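Local atomic coordinates of putative redox protein (Lactobacillus casei, PDB entry 2QL8), a protein that probably reduces organic hydroperoxides with a pair of cysteine thiols, as characterised members of the OsmC/Ohr family do. Residues 61-66 with 115-120; 54-59 with 121-126; 77-82 with 98-103; 109-114 with 135-140. All coordinates share one frame; numbering follows the deposited sequence.

How the contacts relate
Contacts 1 and 2 share helix 48-70, and their centres lie about 9 Å apart. Contact 1 holds Ala62, Thr63, Ala66 and Arg120 of a benzoic acid pocket. Contact 2 adds Pro122 to that pocket and sets Cys59 opposite Cys121. Contact 3 is the strand pairing that lies against the same long helix. Its centre is about 11 Å from that of contact 1. Contact 4 lays helix 107-120, also used by contact 1, on strand 133-137 of that sheet. Contacts 3 and 4 are about 8 Å apart between centres and join through Gln99 and Glu136. Both stand back from the ligand: the side chains of Val79 and Ile135 are about 11 and 12 Å from it.

Contact 1 of 4, residues 61-66 with 115-120; sequences EATLEA and NEIENR. With BEZ (benzoic acid), chain C.
Arg120 grips the carboxyl group of the bound benzoic acid with two hydrogen bonds. NE donates to O2 at 2.9 Å, and NH2 donates to O1 at 2.9 Å. Both bonds are nearly straight, at 165°. The carboxyl carbon lies in plane at the edge of the guanidinium, in a side-on, bidentate pairing. A bend at chi3 (62°) sets NE where it meets O2. The remaining nitrogen, NH1, makes a salt bridge with Glu70. CB of Arg120 rests on CG2 of Thr63 at 3.7 Å. The phenyl ring of the ligand lies over helix 61-66. CB of Ala66 is 3.7 Å from ring atom C2. The hydroxyl of Thr63 is bonded to the carbonyl of Cys59. Beside the pocket the helices are held by apolar contacts. CG2 of Ile117 reaches the backbone of Leu64, 3.4 Å from its CA. The segment axes come within 9.1 Å and make an angle of 123°. Ala90 of the second subunit gives the ligand a further bond through its N. An arginine beside a largely apolar wall is consistent with binding a small aromatic acid, and the pocket is completed across the dimer interface.

Contact 2 of 4, residues 54-59 with 121-126; sequences LSLSTC and CPVSKL
The two cysteines expected of the OsmC/Ohr redox site meet here, one from the long helix 48-70 and one at the start of helix 122-127. SG of Cys59 lies 3.4 Å from SG of Cys121, too far for a disulfide. Both sulphurs are anti to their backbone N (chi1 -161° and 165°), which turns them between the helices. Cys121 is also the N-cap of its helix, and its SG accepts a bond of 3.4 Å from Ser124 N. SG of Cys59 touches the ring of Pro122, 3.5 Å from CD. An alanine in place of Cys121 would probably leave Ser124 N without its cap and open a gap beside the sulphur of Cys59. Val123 fills the space next to the pair. Its CG2 meets CB of Cys59 at 3.8 Å and OG of Ser55 at 3.6 Å. Its CG1 meets CD1 of Leu56 at 3.7 Å, where the two side chains cross obliquely. Ser55 OG bonds Pro48 O of the second subunit, and Phe94 of that subunit packs on Pro122 and Val123. Two facing cysteines, one on a central helix and one at a helix N-terminus, are consistent with the peroxidase site of this family.

Contact 3 of 4, residues 77-82 with 98-103; sequences GAVRVK and AQVMVK
Arg80 and Gln99 run alongside each other in the same direction from neighbouring strands. Their guanidinium and amide planes are 25° apart, so the two flat ends are nearly coplanar. OE1 of Gln99 sits at the guanidinium edge, in its plane, and takes two hydrogen bonds. NH2 of Arg80 reaches OE1 at 2.8 Å, on a lone pair. NE of Arg80 reaches OE1 at 3.0 Å, nearly along the C=O axis. Both N-H groups converge on one oxygen, and neither bond is straight. A bend of the arginine at chi3 (68°) sets NE facing OE1. The other amide atom, NE2 of Gln99, bonds Glu136 of the next strand. A leucine in place of Arg80 would probably leave OE1 of Gln99 without both donors and its amide less firmly held flat.

On the same sheet face CB of Ala78 meets CG of selenomethionine Met101 at 3.6 Å. The other face carries Val79, Val81, Ala98 and Val100 and turns to the helices. Val81 CG2 touches Ala98 CB at 4.0 Å there, and Leu60 packs on Val79 and Ala98.

The backbones form an antiparallel hairpin. Ala78 with Met101 and Arg80 with Gln99 are hydrogen-bonded pairs. Gln99 N to Arg80 O is 2.8 Å, and Met101 N to Ala78 O is 3.0 Å. Residues 79-82 also pair with a strand of the second subunit, which continues the sheet. Through the amide of Gln99, the arginine charge is linked to the carboxylate of Glu136, and the two charges are likely to polarise that amide between them.

Contact 4 of 4, residues 109-114 with 135-140; sequences TAKAFT and IETVTD
Helix 109-114 runs nearly antiparallel to strand 135-137, at 157°, and the backbones are nearest between Lys111 and Thr137, whose CA atoms are 5.7 Å apart. The segment axes approach to 8.2 Å. Thr137 has the largest share of the contact, with Thr114 next. OG1 of Thr137 lies 2.8 Å from OG1 of Thr114, within hydrogen-bonding distance. The two threonine side chains pass each other antiparallel. Thr114 OG1 also donates to Ala110 O, one turn back in the helix, at 2.8 Å. That carbonyl oxygen takes Thr114 N as well, and the two donors come from opposite faces of its plane. In Thr114, OG1 lies anti to the carbonyl carbon, chi1 -55°, where it can meet both Ala110 O and the hydroxyl of Thr137.

This is the helix-on-sheet layer of a beta-alpha-beta crossover. Strand 91-102 leads into helix 107-120, and the chain returns through helix 122-127 to strand 133-137, parallel to strand 91-102. Thr114 also packs on Val100 of the first of these strands.

The methyl groups fill the space around the hydroxyls. CG2 of Thr137 presses on CB of Ala110 at 3.6 Å. CG2 of Thr114 meets CG1 of Ile135 at 3.9 Å. Ile135 reaches further into the core, to Leu60 of helix 48-70. The aliphatic start of Lys111 crosses Thr137 at about a right angle, with its CG 3.9 Å from CB of Thr137. Glu136 points to the other face of the strand, where its OE2 bonds His97. Phe107, at the start of the helix, packs on Thr137.

Contact 1 of 4, residues 61-66 with 115-120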
loop_
_atom_site.group_PDB
_atom_site.type_symbol
_atom_site.label_atom_id
_atom_site.label_comp_id
_atom_site.label_asym_id
_atom_site.label_seq_id
_atom_site.Cartn_x
_atom_site.Cartn_y
_atom_site.Cartn_z
ATOM N N GLU A 61 -2.268 -2.463 -12.779
ATOM C CA GLU A 61 -1.627 -2.749 -14.054
ATOM C C GLU A 61 -1.595 -4.275 -14.310
ATOM O O GLU A 61 -1.859 -4.740 -15.433
ATOM C CB GLU A 61 -0.236 -2.116 -14.105
ATOM C CG GLU A 61 0.543 -2.360 -15.439
ATOM C CD GLU A 61 0.062 -1.523 -16.609
ATOM O OE1 GLU A 61 -1.084 -1.008 -16.577
ATOM O OE2 GLU A 61 0.888 -1.422 -17.578
ATOM N N ALA A 62 -1.276 -5.059 -13.276
ATOM C CA ALA A 62 -1.284 -6.539 -13.375
ATOM C C ALA A 62 -2.675 -7.045 -13.687
ATOM O O ALA A 62 -2.875 -7.972 -14.496
ATOM C CB ALA A 62 -0.758 -7.197 -12.093
ATOM N N THR A 63 -3.666 -6.456 -13.026
ATOM C CA THR A 63 -5.052 -6.870 -13.243
ATOM C C THR A 63 -5.475 -6.544 -14.691
ATOM O O THR A 63 -6.100 -7.360 -15.366
ATOM C CB THR A 63 -6.043 -6.223 -12.229
ATOM O OG1 THR A 63 -5.550 -6.370 -10.905
ATOM C CG2 THR A 63 -7.473 -6.799 -12.334
ATOM N N LEU A 64 -5.072 -5.364 -15.142
ATOM C CA LEU A 64 -5.383 -4.888 -16.491
ATOM C C LEU A 64 -4.741 -5.814 -17.533
ATOM O O LEU A 64 -5.372 -6.184 -18.510
ATOM C CB LEU A 64 -4.895 -3.452 -16.673
ATOM C CG LEU A 64 -5.189 -2.756 -18.013
ATOM C CD1 LEU A 64 -6.662 -2.835 -18.374
ATOM C CD2 LEU A 64 -4.642 -1.286 -17.919
ATOM N N GLU A 65 -3.505 -6.231 -17.290
ATOM C CA GLU A 65 -2.808 -7.154 -18.191
ATOM C C GLU A 65 -3.574 -8.479 -18.294
ATOM O O GLU A 65 -3.753 -9.044 -19.387
ATOM C CB GLU A 65 -1.354 -7.357 -17.752
ATOM C CG GLU A 65 -0.586 -8.226 -18.711
ATOM C CD GLU A 65 0.922 -8.259 -18.470
ATOM O OE1 GLU A 65 1.379 -7.770 -17.444
ATOM O OE2 GLU A 65 1.643 -8.804 -19.355
ATOM N N ALA A 66 -4.085 -8.967 -17.169
ATOM C CA ALA A 66 -4.893 -10.207 -17.150
ATOM C C ALA A 66 -6.187 -10.047 -17.960
ATOM O O ALA A 66 -6.544 -10.911 -18.769
ATOM C CB ALA A 66 -5.208 -10.673 -15.688
ATOM N N ASN A 115 -13.538 -0.527 -15.360
ATOM C CA ASN A 115 -14.557 -1.064 -14.480
ATOM C C ASN A 115 -14.208 -2.497 -14.051
ATOM O O ASN A 115 -14.414 -2.856 -12.863
ATOM C CB ASN A 115 -15.962 -1.015 -15.104
ATOM C CG ASN A 115 -16.459 0.391 -15.347
ATOM O OD1 ASN A 115 -16.009 1.353 -14.723
ATOM N ND2 ASN A 115 -17.438 0.523 -16.259
ATOM N N GLU A 116 -13.741 -3.315 -15.003
ATOM C CA GLU A 116 -13.377 -4.709 -14.739
ATOM C C GLU A 116 -12.274 -4.763 -13.680
ATOM O O GLU A 116 -12.343 -5.533 -12.731
ATOM C CB GLU A 116 -12.861 -5.447 -15.999
ATOM C CG GLU A 116 -13.945 -6.038 -16.948
ATOM C CD GLU A 116 -13.364 -7.073 -17.898
ATOM O OE1 GLU A 116 -12.934 -8.180 -17.454
ATOM O OE2 GLU A 116 -13.296 -6.743 -19.094
ATOM N N ILE A 117 -11.210 -3.957 -13.894
ATOM C CA ILE A 117 -10.040 -4.020 -13.000
ATOM C C ILE A 117 -10.373 -3.429 -11.620
ATOM O O ILE A 117 -9.882 -3.887 -10.592
ATOM C CB ILE A 117 -8.721 -3.480 -13.604
ATOM C CG1 ILE A 117 -8.680 -1.941 -13.674
ATOM C CG2 ILE A 117 -8.392 -4.154 -14.979
ATOM C CD1 ILE A 117 -7.365 -1.382 -14.247
ATOM N N GLU A 118 -11.225 -2.416 -11.593
ATOM C CA GLU A 118 -11.640 -1.818 -10.320
ATOM C C GLU A 118 -12.252 -2.878 -9.395
ATOM O O GLU A 118 -11.969 -2.885 -8.177
ATOM C CB GLU A 118 -12.682 -0.711 -10.550
ATOM C CG GLU A 118 -13.138 -0.015 -9.285
ATOM C CD GLU A 118 -14.244 1.019 -9.532
ATOM O OE1 GLU A 118 -14.753 1.168 -10.672
ATOM O OE2 GLU A 118 -14.604 1.667 -8.527
ATOM N N ASN A 119 -13.043 -3.795 -9.994
ATOM C CA ASN A 119 -13.719 -4.852 -9.271
ATOM C C ASN A 119 -12.827 -6.030 -8.902
ATOM O O ASN A 119 -13.180 -6.796 -8.023
ATOM C CB ASN A 119 -14.874 -5.394 -10.099
ATOM C CG ASN A 119 -16.014 -4.415 -10.213
ATOM O OD1 ASN A 119 -16.216 -3.570 -9.317
ATOM N ND2 ASN A 119 -16.782 -4.519 -11.314
ATOM N N ARG A 120 -11.740 -6.238 -9.646
ATOM C CA ARG A 120 -10.879 -7.420 -9.493
ATOM C C ARG A 120 -9.570 -7.176 -8.738
ATOM O O ARG A 120 -9.056 -8.067 -8.083
ATOM C CB ARG A 120 -10.575 -8.045 -10.854
ATOM C CG ARG A 120 -11.782 -8.754 -11.458
ATOM C CD ARG A 120 -11.611 -9.139 -12.918
ATOM N NE ARG A 120 -10.518 -10.087 -13.130
ATOM C CZ ARG A 120 -10.354 -10.783 -14.265
ATOM N NH1 ARG A 120 -11.220 -10.648 -15.265
ATOM N NH2 ARG A 120 -9.354 -11.614 -14.421
HETATM C C BEZ C . -7.414 -11.348 -11.693
HETATM O O1 BEZ C . -7.524 -12.455 -12.339
HETATM O O2 BEZ C . -8.367 -10.818 -11.270
HETATM C C1 BEZ C . -6.108 -10.716 -11.352
HETATM C C2 BEZ C . -4.972 -11.152 -12.055
HETATM C C3 BEZ C . -3.735 -10.588 -11.747
HETATM C C4 BEZ C . -3.653 -9.606 -10.750
HETATM C C5 BEZ C . -4.798 -9.190 -10.056
HETATM C C6 BEZ C . -6.023 -9.702 -10.336
#

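Contact 2 of 4, residues 54-59 with 121-126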
loop_
_atom_site.group_PDB
_atom_site.type_symbol
_atom_site.label_atom_id
_atom_site.label_comp_id
_atom_site.label_asym_id
_atom_site.label_seq_id
_atom_site.Cartn_x
_atom_site.Cartn_y
_atom_site.Cartn_z
ATOM N N LEU A 54 2.750 3.002 -5.490
ATOM C CA LEU A 54 3.482 1.945 -6.183
ATOM C C LEU A 54 2.744 0.606 -6.091
ATOM O O LEU A 54 2.655 -0.137 -7.073
ATOM C CB LEU A 54 4.929 1.807 -5.657
ATOM C CG LEU A 54 5.899 2.985 -5.924
ATOM C CD1 LEU A 54 7.165 2.906 -5.042
ATOM C CD2 LEU A 54 6.255 3.057 -7.441
ATOM N N SER A 55 2.219 0.308 -4.912
ATOM C CA SER A 55 1.436 -0.918 -4.730
ATOM C C SER A 55 0.188 -0.950 -5.633
ATOM O O SER A 55 -0.048 -1.932 -6.389
ATOM C CB SER A 55 1.013 -1.087 -3.264
ATOM O OG SER A 55 0.194 -2.240 -3.089
ATOM N N LEU A 56 -0.639 0.082 -5.538
ATOM C CA LEU A 56 -1.906 0.128 -6.287
ATOM C C LEU A 56 -1.685 0.195 -7.797
ATOM O O LEU A 56 -2.350 -0.495 -8.555
ATOM C CB LEU A 56 -2.778 1.276 -5.808
ATOM C CG LEU A 56 -4.139 1.442 -6.502
ATOM C CD1 LEU A 56 -5.018 0.179 -6.367
ATOM C CD2 LEU A 56 -4.848 2.685 -5.996
ATOM N N SER A 57 -0.783 1.064 -8.236
ATOM C CA SER A 57 -0.500 1.155 -9.678
ATOM C C SER A 57 -0.071 -0.201 -10.232
ATOM O O SER A 57 -0.509 -0.613 -11.321
ATOM C CB SER A 57 0.531 2.277 -9.970
ATOM O OG SER A 57 1.821 2.002 -9.415
ATOM N N THR A 58 0.803 -0.905 -9.496
ATOM C CA THR A 58 1.290 -2.215 -9.936
ATOM C C THR A 58 0.177 -3.242 -9.955
ATOM O O THR A 58 0.083 -4.047 -10.904
ATOM C CB THR A 58 2.498 -2.662 -9.076
ATOM O OG1 THR A 58 3.541 -1.685 -9.210
ATOM C CG2 THR A 58 3.019 -4.034 -9.472
ATOM N N CYS A 59 -0.653 -3.227 -8.907
ATOM C CA CYS A 59 -1.741 -4.191 -8.834
ATOM C C CYS A 59 -2.797 -3.957 -9.938
ATOM O O CYS A 59 -3.253 -4.912 -10.621
ATOM C CB CYS A 59 -2.398 -4.174 -7.463
ATOM S SG CYS A 59 -3.349 -5.638 -7.070
ATOM N N CYS A 121 -9.025 -5.977 -8.851
ATOM C CA CYS A 121 -7.720 -5.667 -8.282
ATOM C C CYS A 121 -7.757 -5.761 -6.748
ATOM O O CYS A 121 -8.570 -5.082 -6.111
ATOM C CB CYS A 121 -7.322 -4.259 -8.716
ATOM S SG CYS A 121 -5.942 -3.503 -7.801
ATOM N N PRO A 122 -6.927 -6.655 -6.155
ATOM C CA PRO A 122 -6.952 -6.735 -4.675
ATOM C C PRO A 122 -6.777 -5.431 -3.901
ATOM O O PRO A 122 -7.452 -5.235 -2.894
ATOM C CB PRO A 122 -5.859 -7.756 -4.380
ATOM C CG PRO A 122 -5.911 -8.680 -5.595
ATOM C CD PRO A 122 -6.140 -7.768 -6.763
ATOM N N VAL A 123 -5.876 -4.577 -4.347
ATOM C CA VAL A 123 -5.621 -3.346 -3.578
ATOM C C VAL A 123 -6.834 -2.411 -3.730
ATOM O O VAL A 123 -7.264 -1.776 -2.779
ATOM C CB VAL A 123 -4.276 -2.671 -3.933
ATOM C CG1 VAL A 123 -4.086 -1.374 -3.085
ATOM C CG2 VAL A 123 -3.080 -3.650 -3.729
ATOM N N SER A 124 -7.385 -2.357 -4.944
ATOM C CA SER A 124 -8.573 -1.588 -5.189
ATOM C C SER A 124 -9.723 -2.051 -4.265
ATOM O O SER A 124 -10.430 -1.239 -3.665
ATOM C CB SER A 124 -8.882 -1.684 -6.689
ATOM O OG SER A 124 -9.986 -0.911 -7.095
ATOM N N LYS A 125 -9.874 -3.375 -4.129
ATOM C CA LYS A 125 -10.903 -3.903 -3.258
ATOM C C LYS A 125 -10.672 -3.491 -1.787
ATOM O O LYS A 125 -11.625 -3.195 -1.066
ATOM C CB LYS A 125 -10.969 -5.424 -3.364
ATOM C CG LYS A 125 -11.483 -5.949 -4.658
ATOM C CD LYS A 125 -11.469 -7.533 -4.497
ATOM C CE LYS A 125 -11.527 -8.237 -5.688
ATOM N NZ LYS A 125 -11.675 -9.663 -5.397
ATOM N N LEU A 126 -9.407 -3.467 -1.328
ATOM C CA LEU A 126 -9.124 -3.055 0.058
ATOM C C LEU A 126 -9.529 -1.603 0.294
ATOM O O LEU A 126 -9.893 -1.273 1.400
ATOM C CB LEU A 126 -7.636 -3.182 0.368
ATOM C CG LEU A 126 -7.099 -4.620 0.480
ATOM C CD1 LEU A 126 -5.554 -4.575 0.697
ATOM C CD2 LEU A 126 -7.797 -5.478 1.535
#

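Contact 3 of 4, residues 77-82 with 98-103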
loop_
_atom_site.group_PDB
_atom_site.type_symbol
_atom_site.label_atom_id
_atom_site.label_comp_id
_atom_site.label_asym_id
_atom_site.label_seq_id
_atom_site.Cartn_x
_atom_site.Cartn_y
_atom_site.Cartn_z
ATOM N N GLY A 77 -1.849 -1.173 -21.658
ATOM C CA GLY A 77 -2.388 -0.396 -20.568
ATOM C C GLY A 77 -1.296 0.258 -19.717
ATOM O O GLY A 77 -0.154 -0.186 -19.710
ATOM N N ALA A 78 -1.674 1.323 -19.013
ATOM C CA ALA A 78 -0.808 2.002 -18.042
ATOM C C ALA A 78 -1.678 2.552 -16.947
ATOM O O ALA A 78 -2.849 2.942 -17.169
ATOM C CB ALA A 78 0.008 3.105 -18.704
ATOM N N VAL A 79 -1.104 2.622 -15.737
ATOM C CA VAL A 79 -1.833 3.139 -14.571
ATOM C C VAL A 79 -0.951 4.174 -13.856
ATOM O O VAL A 79 0.238 3.930 -13.634
ATOM C CB VAL A 79 -2.221 1.989 -13.590
ATOM C CG1 VAL A 79 -2.972 2.529 -12.368
ATOM C CG2 VAL A 79 -3.045 0.901 -14.340
ATOM N N ARG A 80 -1.577 5.280 -13.476
ATOM C CA ARG A 80 -0.967 6.304 -12.639
ATOM C C ARG A 80 -1.831 6.487 -11.412
ATOM O O ARG A 80 -3.043 6.620 -11.518
ATOM C CB ARG A 80 -0.898 7.632 -13.417
ATOM C CG ARG A 80 -0.344 8.747 -12.540
ATOM C CD ARG A 80 0.056 9.935 -13.398
ATOM N NE ARG A 80 -1.092 10.592 -13.992
ATOM C CZ ARG A 80 -0.992 11.761 -14.639
ATOM N NH1 ARG A 80 0.206 12.329 -14.758
ATOM N NH2 ARG A 80 -2.063 12.351 -15.179
ATOM N N VAL A 81 -1.217 6.505 -10.227
ATOM C CA VAL A 81 -1.947 6.700 -8.995
ATOM C C VAL A 81 -1.373 7.935 -8.314
ATOM O O VAL A 81 -0.161 8.013 -8.077
ATOM C CB VAL A 81 -1.851 5.447 -8.060
ATOM C CG1 VAL A 81 -2.447 5.733 -6.678
ATOM C CG2 VAL A 81 -2.506 4.219 -8.742
ATOM N N LYS A 82 -2.279 8.836 -7.947
ATOM C CA LYS A 82 -1.903 9.999 -7.135
ATOM C C LYS A 82 -2.374 9.768 -5.708
ATOM O O LYS A 82 -3.481 9.296 -5.475
ATOM C CB LYS A 82 -2.514 11.283 -7.712
ATOM C CG LYS A 82 -2.031 12.583 -7.042
ATOM C CD LYS A 82 -2.689 13.777 -7.725
ATOM C CE LYS A 82 -2.224 15.118 -7.158
ATOM N NZ LYS A 82 -2.635 16.228 -8.094
ATOM N N ALA A 98 -6.755 6.905 -8.931
ATOM C CA ALA A 98 -6.093 6.132 -9.966
ATOM C C ALA A 98 -6.617 6.585 -11.346
ATOM O O ALA A 98 -7.806 6.876 -11.507
ATOM C CB ALA A 98 -6.358 4.623 -9.781
ATOM N N GLN A 99 -5.700 6.606 -12.305
ATOM C CA GLN A 99 -6.019 6.886 -13.703
ATOM C C GLN A 99 -5.537 5.719 -14.536
ATOM O O GLN A 99 -4.382 5.295 -14.433
ATOM C CB GLN A 99 -5.344 8.192 -14.146
ATOM C CG GLN A 99 -5.940 9.417 -13.495
ATOM C CD GLN A 99 -5.265 10.672 -13.947
ATOM O OE1 GLN A 99 -4.067 10.668 -14.196
ATOM N NE2 GLN A 99 -6.031 11.734 -14.088
ATOM N N VAL A 100 -6.414 5.235 -15.418
ATOM C CA VAL A 100 -6.127 4.054 -16.219
ATOM C C VAL A 100 -6.261 4.446 -17.695
ATOM O O VAL A 100 -7.260 5.032 -18.101
ATOM C CB VAL A 100 -7.115 2.909 -15.899
ATOM C CG1 VAL A 100 -6.829 1.681 -16.816
ATOM C CG2 VAL A 100 -7.042 2.543 -14.385
HETATM N N MSE A 101 -5.246 4.098 -18.466
HETATM C CA MSE A 101 -5.291 4.246 -19.933
HETATM C C MSE A 101 -5.072 2.891 -20.608
HETATM O O MSE A 101 -4.352 2.047 -20.086
HETATM C CB MSE A 101 -4.264 5.271 -20.411
HETATM C CG MSE A 101 -2.809 4.901 -20.159
HETATM SE SE MSE A 101 -1.637 6.298 -20.741
HETATM C CE MSE A 101 -1.923 6.147 -22.588
ATOM N N VAL A 102 -5.709 2.673 -21.773
ATOM C CA VAL A 102 -5.434 1.488 -22.597
ATOM C C VAL A 102 -5.216 2.013 -23.995
ATOM O O VAL A 102 -6.160 2.354 -24.654
ATOM C CB VAL A 102 -6.565 0.417 -22.549
ATOM C CG1 VAL A 102 -6.130 -0.841 -23.302
ATOM C CG2 VAL A 102 -6.985 0.127 -21.072
ATOM N N LYS A 103 -3.967 2.059 -24.422
ATOM C CA LYS A 103 -3.634 2.697 -25.695
ATOM C C LYS A 103 -4.212 1.997 -26.915
ATOM O O LYS A 103 -4.449 2.642 -27.943
ATOM C CB LYS A 103 -2.115 2.797 -25.839
ATOM C CG LYS A 103 -1.637 3.991 -26.661
ATOM C CD LYS A 103 -0.091 4.160 -26.520
#

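Contact 4 of 4, residues 109-114 with 135-140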
loop_
_atom_site.group_PDB
_atom_site.type_symbol
_atom_site.label_atom_id
_atom_site.label_comp_id
_atom_site.label_asym_id
_atom_site.label_seq_id
_atom_site.Cartn_x
_atom_site.Cartn_y
_atom_site.Cartn_z
ATOM N N THR A 109 -14.042 0.889 -24.590
ATOM C CA THR A 109 -13.397 -0.373 -24.213
ATOM C C THR A 109 -12.461 -0.085 -23.017
ATOM O O THR A 109 -12.429 -0.841 -22.061
ATOM C CB THR A 109 -12.597 -1.054 -25.383
ATOM O OG1 THR A 109 -13.520 -1.388 -26.447
ATOM C CG2 THR A 109 -11.841 -2.294 -24.966
ATOM N N ALA A 110 -11.708 1.012 -23.090
ATOM C CA ALA A 110 -10.828 1.412 -21.973
ATOM C C ALA A 110 -11.648 1.578 -20.697
ATOM O O ALA A 110 -11.233 1.129 -19.597
ATOM C CB ALA A 110 -10.054 2.681 -22.290
ATOM N N LYS A 111 -12.813 2.195 -20.812
ATOM C CA LYS A 111 -13.705 2.384 -19.658
ATOM C C LYS A 111 -14.213 1.056 -19.118
ATOM O O LYS A 111 -14.218 0.830 -17.912
ATOM C CB LYS A 111 -14.898 3.294 -19.952
ATOM C CG LYS A 111 -14.521 4.725 -20.242
ATOM C CD LYS A 111 -15.729 5.636 -20.241
ATOM C CE LYS A 111 -16.559 5.522 -21.487
ATOM N NZ LYS A 111 -17.873 6.234 -21.339
ATOM N N ALA A 112 -14.618 0.149 -20.000
ATOM C CA ALA A 112 -15.092 -1.163 -19.612
ATOM C C ALA A 112 -13.978 -1.914 -18.889
ATOM O O ALA A 112 -14.226 -2.565 -17.866
ATOM C CB ALA A 112 -15.587 -1.929 -20.841
ATOM N N PHE A 113 -12.762 -1.846 -19.427
ATOM C CA PHE A 113 -11.623 -2.552 -18.792
ATOM C C PHE A 113 -11.351 -1.935 -17.424
ATOM O O PHE A 113 -10.961 -2.647 -16.497
ATOM C CB PHE A 113 -10.366 -2.483 -19.662
ATOM C CG PHE A 113 -10.392 -3.363 -20.876
ATOM C CD1 PHE A 113 -11.494 -4.116 -21.249
ATOM C CD2 PHE A 113 -9.248 -3.427 -21.653
ATOM C CE1 PHE A 113 -11.421 -4.912 -22.402
ATOM C CE2 PHE A 113 -9.186 -4.231 -22.813
ATOM C CZ PHE A 113 -10.264 -4.981 -23.148
ATOM N N THR A 114 -11.500 -0.617 -17.308
ATOM C CA THR A 114 -11.270 0.075 -16.010
ATOM C C THR A 114 -12.270 -0.414 -14.974
ATOM O O THR A 114 -11.895 -0.690 -13.836
ATOM C CB THR A 114 -11.277 1.622 -16.157
ATOM O OG1 THR A 114 -10.327 2.021 -17.151
ATOM C CG2 THR A 114 -10.962 2.319 -14.844
ATOM N N ILE A 135 -11.285 6.347 -9.115
ATOM C CA ILE A 135 -10.621 5.809 -10.273
ATOM C C ILE A 135 -11.311 6.365 -11.523
ATOM O O ILE A 135 -12.541 6.505 -11.534
ATOM C CB ILE A 135 -10.578 4.233 -10.247
ATOM C CG1 ILE A 135 -9.772 3.686 -11.409
ATOM C CG2 ILE A 135 -11.967 3.633 -10.168
ATOM C CD1 ILE A 135 -9.401 2.204 -11.268
ATOM N N GLU A 136 -10.520 6.636 -12.541
ATOM C CA GLU A 136 -11.046 7.131 -13.809
ATOM C C GLU A 136 -10.223 6.582 -14.978
ATOM O O GLU A 136 -9.079 6.193 -14.826
ATOM C CB GLU A 136 -11.059 8.660 -13.831
ATOM C CG GLU A 136 -9.725 9.249 -13.929
ATOM C CD GLU A 136 -9.731 10.785 -14.145
ATOM O OE1 GLU A 136 -10.589 11.334 -14.875
ATOM O OE2 GLU A 136 -8.831 11.433 -13.613
ATOM N N THR A 137 -10.829 6.642 -16.174
ATOM C CA THR A 137 -10.210 6.282 -17.425
ATOM C C THR A 137 -9.810 7.562 -18.121
ATOM O O THR A 137 -10.584 8.503 -18.156
ATOM C CB THR A 137 -11.205 5.496 -18.315
ATOM O OG1 THR A 137 -11.758 4.404 -17.557
ATOM C CG2 THR A 137 -10.505 5.000 -19.573
ATOM N N VAL A 138 -8.595 7.559 -18.645
ATOM C CA VAL A 138 -8.021 8.687 -19.369
ATOM C C VAL A 138 -7.428 8.229 -20.692
ATOM O O VAL A 138 -7.162 7.055 -20.913
ATOM C CB VAL A 138 -6.957 9.405 -18.510
ATOM C CG1 VAL A 138 -7.596 9.879 -17.201
ATOM C CG2 VAL A 138 -5.713 8.502 -18.289
ATOM N N THR A 139 -7.203 9.168 -21.607
ATOM C CA THR A 139 -6.562 8.778 -22.866
ATOM C C THR A 139 -5.031 8.850 -22.745
ATOM O O THR A 139 -4.334 8.120 -23.429
ATOM C CB THR A 139 -7.085 9.640 -24.038
ATOM O OG1 THR A 139 -6.770 10.991 -23.761
ATOM C CG2 THR A 139 -8.584 9.528 -24.165
ATOM N N ASP A 140 -4.505 9.730 -21.889
ATOM C CA ASP A 140 -3.074 9.794 -21.613
ATOM C C ASP A 140 -2.797 10.424 -20.247
ATOM O O ASP A 140 -3.718 10.854 -19.533
ATOM C CB ASP A 140 -2.347 10.597 -22.710
ATOM C CG ASP A 140 -2.913 11.983 -22.869
ATOM O OD1 ASP A 140 -2.951 12.733 -21.871
ATOM O OD2 ASP A 140 -3.360 12.315 -23.989
#